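Local coordinates for chitin binding protein (PDB 6IF7) that probably acts as a copper-dependent lytic polysaccharide monooxygenase of the AA10 family that binds chitin, and is an insecticidal protein of a fern, at residues Arg10-Arg13 and Cys14-Asn18; Ser34-Gln37 and Ala38-Trp42. All blocks are in the same frame, centred on the assembly; numbering follows the deposited sequence.

Contact 1 (10-13 with 14-18) and contact 2 (34-37 with 38-42) are turns of two short helices, 10-16 and 36-40, that pack against each other in the helical region beside the beta-sheets. Both are partly buried, and their buried sides face one another: Val11 and Cys14 of the first touch Phe39 of the second, with Arg15 CD packing 3.3 Å from Phe39 O at the edge. Contact 1 is a regular run of backbone bonds dressed with an aromatic-aliphatic pair, Tyr12 with Leu16, the ring also meeting Trp42 of contact 2. Contact 2, a helix barely longer than a turn, relies on a shared carbonyl and a bridging water, and its acidic end lies closer to copper-binding His1.

Contact 1. Residues Arg10-Arg13 and Cys14-Asn18; sequences RVYR and CRLEN
Tyr12 lays one face of its ring under the CD1 methyl of Leu16, one turn further along helix 10-16, in a CH-pi contact. This helix follows strand 2-6, consistent with the helical L2 region of AA10 monooxygenases. The methyl carbon Leu16 CD1 sits 4.0 Å from the centroid of the Tyr12 ring and only 19° off its normal, displaced toward the hydroxyl end. With CG anti to its own backbone N (chi1 -176°), the tyrosine swings its ring forward along the helix, where Leu16 can reach it. Trp42, just beyond the end of helix 36-40, meets the same ring. An alanine at this position would remove the ring and would probably leave the Leu16 methyl without its aromatic partner and Trp42 with one fewer ring to pack on.

Beneath the side chains runs a ladder of i to i+4 backbone bonds. Cys14 N to Arg10 O (2.9 Å) and Arg15 N to Val11 O are nearly straight, whereas Glu17 N to Arg13 O bends to 137° as the helix frays before Asn18, whose positive phi takes the chain out of it. Small, buried Cys14 suits the inner side, where its sulfur forms the disulfide with Cys27. Arg10, also buried, carries its guanidinium to a salt bridge with Asp179, a hydrogen bond to Leu74 O and a cation-pi contact with Trp81. Glu17 is held by Ser24 N, and its charge may still steady Arg13, whose chain bends at chi3; Glu17 OE2 lies near the guanidinium plane but 4.3 Å from Arg13 NH1.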
ATOM      1  N   ARG A  10      -2.073  -3.699   3.707  1.00 23.96           N
ATOM      2  CA  ARG A  10      -2.911  -3.820   4.923  1.00 25.15           C
ATOM      3  C   ARG A  10      -4.327  -4.282   4.588  1.00 26.40           C
ATOM      4  O   ARG A  10      -4.865  -5.190   5.236  1.00 25.84           O
ATOM      5  CB  ARG A  10      -3.030  -2.476   5.638  1.00 24.96           C
ATOM      6  CG  ARG A  10      -1.763  -2.034   6.307  1.00 24.81           C
ATOM      7  CD  ARG A  10      -1.913  -0.681   6.957  1.00 25.50           C
ATOM      8  NE  ARG A  10      -0.639  -0.330   7.591  1.00 26.51           N
ATOM      9  CZ  ARG A  10      -0.362   0.851   8.145  1.00 27.53           C
ATOM     10  NH1 ARG A  10      -1.270   1.835   8.182  1.00 28.04           N
ATOM     11  NH2 ARG A  10       0.835   1.047   8.676  1.00 26.09           N
ATOM     12  N   VAL A  11      -4.906  -3.656   3.562  1.00 25.28           N
ATOM     13  CA  VAL A  11      -6.283  -3.913   3.181  1.00 26.15           C
ATOM     14  C   VAL A  11      -6.495  -5.332   2.688  1.00 24.84           C
ATOM     15  O   VAL A  11      -7.433  -5.982   3.144  1.00 24.57           O
ATOM     16  CB  VAL A  11      -6.857  -2.827   2.226  1.00 27.30           C
ATOM     17  CG1 VAL A  11      -6.336  -2.947   0.786  1.00 29.03           C
ATOM     18  CG2 VAL A  11      -8.391  -2.802   2.303  1.00 27.23           C
ATOM     19  N   TYR A  12      -5.606  -5.834   1.833  1.00 24.91           N
ATOM     20  CA  TYR A  12      -5.746  -7.191   1.299  1.00 23.97           C
ATOM     21  C   TYR A  12      -5.441  -8.239   2.347  1.00 24.48           C
ATOM     22  O   TYR A  12      -6.142  -9.248   2.407  1.00 25.21           O
ATOM     23  CB  TYR A  12      -4.891  -7.381   0.057  1.00 24.98           C
ATOM     24  CG  TYR A  12      -5.033  -8.738  -0.633  1.00 24.87           C
ATOM     25  CD1 TYR A  12      -6.285  -9.358  -0.788  1.00 25.20           C
ATOM     26  CD2 TYR A  12      -3.909  -9.375  -1.178  1.00 25.80           C
ATOM     27  CE1 TYR A  12      -6.416 -10.568  -1.468  1.00 25.96           C
ATOM     28  CE2 TYR A  12      -4.014 -10.610  -1.848  1.00 26.08           C
ATOM     29  CZ  TYR A  12      -5.269 -11.216  -1.975  1.00 25.53           C
ATOM     30  OH  TYR A  12      -5.370 -12.434  -2.611  1.00 23.97           O
ATOM     31  N   ARG A  13      -4.437  -8.009   3.193  1.00 24.95           N
ATOM     32  CA  ARG A  13      -4.158  -8.902   4.335  1.00 26.00           C
ATOM     33  C   ARG A  13      -5.341  -9.020   5.320  1.00 25.81           C
ATOM     34  O   ARG A  13      -5.694 -10.128   5.743  1.00 23.36           O
ATOM     35  CB  ARG A  13      -2.919  -8.434   5.102  1.00 27.30           C
ATOM     36  CG  ARG A  13      -2.573  -9.288   6.326  1.00 29.82           C
ATOM     37  CD  ARG A  13      -1.300  -8.822   7.061  1.00 30.87           C
ATOM     38  NE  ARG A  13      -0.095  -9.461   6.537  1.00 31.12           N
ATOM     39  CZ  ARG A  13       0.265 -10.725   6.750  1.00 33.78           C
ATOM     40  NH1 ARG A  13      -0.466 -11.529   7.510  1.00 37.52           N
ATOM     41  NH2 ARG A  13       1.383 -11.194   6.205  1.00 37.88           N
ATOM     42  N   CYS A  14      -5.919  -7.884   5.712  1.00 25.65           N
ATOM     43  CA  CYS A  14      -7.081  -7.911   6.612  1.00 28.13           C
ATOM     44  C   CYS A  14      -8.268  -8.645   5.965  1.00 28.42           C
ATOM     45  O   CYS A  14      -8.923  -9.443   6.628  1.00 31.19           O
ATOM     46  CB  CYS A  14      -7.462  -6.516   7.115  1.00 28.68           C
ATOM     47  SG  CYS A  14      -6.205  -5.768   8.187  1.00 30.34           S
ATOM     48  N   ARG A  15      -8.488  -8.449   4.667  1.00 26.21           N
ATOM     49  CA  ARG A  15      -9.443  -9.293   3.934  1.00 26.74           C
ATOM     50  C   ARG A  15      -9.164 -10.785   4.103  1.00 27.89           C
ATOM     51  O   ARG A  15     -10.098 -11.561   4.340  1.00 26.00           O
ATOM     52  CB  ARG A  15      -9.456  -8.961   2.433  1.00 27.11           C
ATOM     53  CG  ARG A  15     -10.221  -9.947   1.557  1.00 28.61           C
ATOM     54  CD  ARG A  15     -11.716  -9.828   1.793  1.00 29.85           C
ATOM     55  NE  ARG A  15     -12.473 -10.907   1.152  1.00 30.77           N
ATOM     56  CZ  ARG A  15     -12.724 -12.103   1.685  1.00 29.99           C
ATOM     57  NH1 ARG A  15     -12.278 -12.445   2.875  1.00 31.00           N
ATOM     58  NH2 ARG A  15     -13.434 -12.974   1.002  1.00 30.89           N
ATOM     59  N   LEU A  16      -7.899 -11.185   3.940  1.00 27.68           N
ATOM     60  CA  LEU A  16      -7.529 -12.602   4.018  1.00 27.85           C
ATOM     61  C   LEU A  16      -7.579 -13.168   5.423  1.00 29.32           C
ATOM     62  O   LEU A  16      -7.652 -14.375   5.589  1.00 29.26           O
ATOM     63  CB  LEU A  16      -6.169 -12.864   3.374  1.00 26.68           C
ATOM     64  CG  LEU A  16      -6.142 -12.668   1.859  1.00 26.08           C
ATOM     65  CD1 LEU A  16      -4.749 -12.985   1.333  1.00 28.10           C
ATOM     66  CD2 LEU A  16      -7.175 -13.530   1.123  1.00 26.40           C
ATOM     67  N   GLU A  17      -7.571 -12.309   6.433  1.00 31.82           N
ATOM     68  CA  GLU A  17      -7.830 -12.754   7.797  1.00 35.64           C
ATOM     69  C   GLU A  17      -9.325 -12.940   8.104  1.00 38.07           C
ATOM     70  O   GLU A  17      -9.643 -13.380   9.199  1.00 41.29           O
ATOM     71  CB  GLU A  17      -7.240 -11.775   8.794  1.00 36.37           C
ATOM     72  CG  GLU A  17      -5.740 -11.665   8.736  1.00 35.00           C
ATOM     73  CD  GLU A  17      -5.201 -10.753   9.819  1.00 37.94           C
ATOM     74  OE1 GLU A  17      -6.011 -10.342  10.674  1.00 40.54           O
ATOM     75  OE2 GLU A  17      -3.981 -10.452   9.826  1.00 37.19           O
ATOM     76  N   ASN A  18     -10.212 -12.626   7.148  1.00 37.57           N
ATOM     77  CA  ASN A  18     -11.682 -12.713   7.285  1.00 37.87           C
ATOM     78  C   ASN A  18     -12.281 -11.506   8.046  1.00 36.62           C
ATOM     79  O   ASN A  18     -12.173 -11.420   9.278  1.00 34.56           O
ATOM     80  CB  ASN A  18     -12.130 -14.079   7.855  1.00 38.51           C
ATOM     81  CG  ASN A  18     -13.612 -14.144   8.185  1.00 39.18           C
ATOM     82  OD1 ASN A  18     -14.461 -13.521   7.544  1.00 33.35           O
ATOM     83  ND2 ASN A  18     -13.922 -14.923   9.216  1.00 43.07           N
TER

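Contact 2. Residues Ser34-Gln37 and Ala38-Trp42; sequences SGTQ and AFYDW
Thr36 O is gripped by two backbone donors, Phe39 N and Tyr40 N, at the first turn of the short helix 36-40, which with helices 10-16 and 25-34 lies between strand 2-6 and the later strands, where AA10 monooxygenases have their L2 region. The bond from Tyr40 N (3.2 Å) is the helical one, lying in the carbonyl plane with an N-H...O angle of 157°. Phe39 N is nearer, at 2.9 Å, but comes from above that plane and is bent to 132°, an i to i+3 bond of 3-10 type beside the i to i+4 bond, which makes Thr36 O a bifurcated acceptor. Asp41 N to Gln37 O, at 2.9 Å, closes the other end, its donor nearly in line with the carbonyl.

The junction with helix 25-34 is made by Gly35, which has a positive phi, a backbone setting that the lack of a side chain makes easy, and by a water that donates to Ser34 O (2.8 Å) and accepts from Ala38 N, an amide near the helix start. Ser34 also turns its hydroxyl to Lys70 O and Gly73 N, leaving its CB to pack on Ala38 CB and Phe39 CE2; the small methyl of alanine suits this close, buried spot. Phe39 has CG beside its backbone N (chi1 -66°), which carries the ring back along the helix, edge-on to Gly35 O, while Ala30 and Val31 of helix 25-34 and Cys14 of helix 10-16 pack against it.

On the partly exposed side Tyr40 leans on Thr36, with Tyr40 CD2 3.4 Å from Thr36 O and Tyr40 CE2 3.9 Å from Thr36 CB. Its hydroxyl is hydrogen-bonded to Glu20 OE2, a place that suits an apolar ring with a polar end. Asp41, the first residue to leave helical geometry, sends OD2 to a salt bridge with Lys70, and its carbonyl O takes a hydrogen bond from the hydroxyl of Tyr71.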
ATOM      1  N   SER A  34     -13.573   0.530  10.348  1.00 30.77           N
ATOM      2  CA  SER A  34     -14.122   0.721   9.008  1.00 31.71           C
ATOM      3  C   SER A  34     -15.386  -0.128   8.731  1.00 32.35           C
ATOM      4  O   SER A  34     -16.106   0.150   7.764  1.00 30.10           O
ATOM      5  CB  SER A  34     -13.046   0.448   7.925  1.00 30.56           C
ATOM      6  OG  SER A  34     -12.260   1.600   7.617  1.00 27.08           O
ATOM      7  N   GLY A  35     -15.636  -1.169   9.540  1.00 32.22           N
ATOM      8  CA  GLY A  35     -16.683  -2.144   9.236  1.00 33.77           C
ATOM      9  C   GLY A  35     -16.200  -3.139   8.195  1.00 36.80           C
ATOM     10  O   GLY A  35     -15.110  -2.997   7.643  1.00 37.96           O
ATOM     11  N   THR A  36     -17.011  -4.146   7.907  1.00 37.00           N
ATOM     12  CA  THR A  36     -16.549  -5.261   7.087  1.00 37.24           C
ATOM     13  C   THR A  36     -16.549  -4.956   5.596  1.00 38.05           C
ATOM     14  O   THR A  36     -15.669  -5.437   4.867  1.00 35.19           O
ATOM     15  CB  THR A  36     -17.390  -6.536   7.317  1.00 36.02           C
ATOM     16  OG1 THR A  36     -18.768  -6.203   7.176  1.00 39.49           O
ATOM     17  CG2 THR A  36     -17.154  -7.109   8.690  1.00 35.36           C
ATOM     18  N   GLN A  37     -17.524  -4.179   5.135  1.00 37.07           N
ATOM     19  CA  GLN A  37     -17.708  -4.024   3.699  1.00 38.32           C
ATOM     20  C   GLN A  37     -16.484  -3.402   3.043  1.00 35.40           C
ATOM     21  O   GLN A  37     -16.093  -3.816   1.957  1.00 33.09           O
ATOM     22  CB  GLN A  37     -18.972  -3.214   3.358  1.00 40.26           C
ATOM     23  CG  GLN A  37     -19.321  -3.195   1.865  1.00 43.23           C
ATOM     24  CD  GLN A  37     -19.394  -4.599   1.235  1.00 46.51           C
ATOM     25  OE1 GLN A  37     -18.854  -4.836   0.152  1.00 47.46           O
ATOM     26  NE2 GLN A  37     -20.040  -5.536   1.929  1.00 48.29           N
ATOM     27  N   ALA A  38     -15.879  -2.421   3.714  1.00 34.26           N
ATOM     28  CA  ALA A  38     -14.638  -1.796   3.230  1.00 31.73           C
ATOM     29  C   ALA A  38     -13.587  -2.847   2.818  1.00 30.98           C
ATOM     30  O   ALA A  38     -12.920  -2.700   1.778  1.00 27.83           O
ATOM     31  CB  ALA A  38     -14.062  -0.872   4.294  1.00 32.07           C
ATOM     32  N   PHE A  39     -13.485  -3.912   3.621  1.00 28.45           N
ATOM     33  CA  PHE A  39     -12.486  -4.968   3.416  1.00 29.09           C
ATOM     34  C   PHE A  39     -12.846  -6.006   2.372  1.00 29.82           C
ATOM     35  O   PHE A  39     -11.957  -6.565   1.739  1.00 29.55           O
ATOM     36  CB  PHE A  39     -12.095  -5.611   4.743  1.00 28.70           C
ATOM     37  CG  PHE A  39     -11.381  -4.656   5.647  1.00 30.10           C
ATOM     38  CD1 PHE A  39     -10.002  -4.477   5.547  1.00 30.18           C
ATOM     39  CD2 PHE A  39     -12.099  -3.848   6.533  1.00 30.29           C
ATOM     40  CE1 PHE A  39      -9.360  -3.543   6.345  1.00 32.10           C
ATOM     41  CE2 PHE A  39     -11.459  -2.908   7.328  1.00 29.40           C
ATOM     42  CZ  PHE A  39     -10.091  -2.755   7.240  1.00 31.94           C
ATOM     43  N   TYR A  40     -14.136  -6.246   2.160  1.00 30.20           N
ATOM     44  CA  TYR A  40     -14.551  -6.967   0.972  1.00 30.73           C
ATOM     45  C   TYR A  40     -14.313  -6.121  -0.279  1.00 30.06           C
ATOM     46  O   TYR A  40     -14.156  -6.680  -1.342  1.00 31.51           O
ATOM     47  CB  TYR A  40     -16.012  -7.406   1.060  1.00 31.65           C
ATOM     48  CG  TYR A  40     -16.267  -8.399   2.168  1.00 30.66           C
ATOM     49  CD1 TYR A  40     -15.661  -9.649   2.151  1.00 30.92           C
ATOM     50  CD2 TYR A  40     -17.102  -8.082   3.237  1.00 29.69           C
ATOM     51  CE1 TYR A  40     -15.899 -10.575   3.155  1.00 29.81           C
ATOM     52  CE2 TYR A  40     -17.353  -8.996   4.241  1.00 29.82           C
ATOM     53  CZ  TYR A  40     -16.743 -10.241   4.190  1.00 29.59           C
ATOM     54  OH  TYR A  40     -16.941 -11.134   5.205  1.00 31.62           O
ATOM     55  N   ASP A  41     -14.281  -4.790  -0.140  1.00 30.72           N
ATOM     56  CA  ASP A  41     -13.853  -3.873  -1.212  1.00 29.95           C
ATOM     57  C   ASP A  41     -12.366  -3.492  -1.113  1.00 29.32           C
ATOM     58  O   ASP A  41     -11.991  -2.324  -1.358  1.00 28.03           O
ATOM     59  CB  ASP A  41     -14.692  -2.584  -1.187  1.00 33.12           C
ATOM     60  CG  ASP A  41     -16.191  -2.841  -1.214  1.00 33.59           C
ATOM     61  OD1 ASP A  41     -16.605  -3.960  -1.579  1.00 34.43           O
ATOM     62  OD2 ASP A  41     -16.941  -1.918  -0.855  1.00 31.27           O
ATOM     63  N   TRP A  42     -11.511  -4.476  -0.797  1.00 28.33           N
ATOM     64  CA  TRP A  42     -10.055  -4.243  -0.618  1.00 27.68           C
ATOM     65  C   TRP A  42      -9.382  -3.737  -1.900  1.00 27.14           C
ATOM     66  O   TRP A  42      -8.314  -3.086  -1.857  1.00 26.68           O
ATOM     67  CB  TRP A  42      -9.332  -5.508  -0.104  1.00 27.01           C
ATOM     68  CG  TRP A  42      -9.459  -6.661  -1.039  1.00 27.31           C
ATOM     69  CD1 TRP A  42     -10.421  -7.616  -1.020  1.00 29.47           C
ATOM     70  CD2 TRP A  42      -8.634  -6.944  -2.169  1.00 27.22           C
ATOM     71  NE1 TRP A  42     -10.236  -8.507  -2.055  1.00 30.05           N
ATOM     72  CE2 TRP A  42      -9.145  -8.110  -2.780  1.00 28.08           C
ATOM     73  CE3 TRP A  42      -7.496  -6.344  -2.712  1.00 27.85           C
ATOM     74  CZ2 TRP A  42      -8.563  -8.677  -3.909  1.00 26.93           C
ATOM     75  CZ3 TRP A  42      -6.901  -6.931  -3.837  1.00 26.33           C
ATOM     76  CH2 TRP A  42      -7.435  -8.072  -4.418  1.00 26.78           C
TER
HETATM   77  O   HOH W   1     -17.774  -1.039   5.895  1.00 30.72           O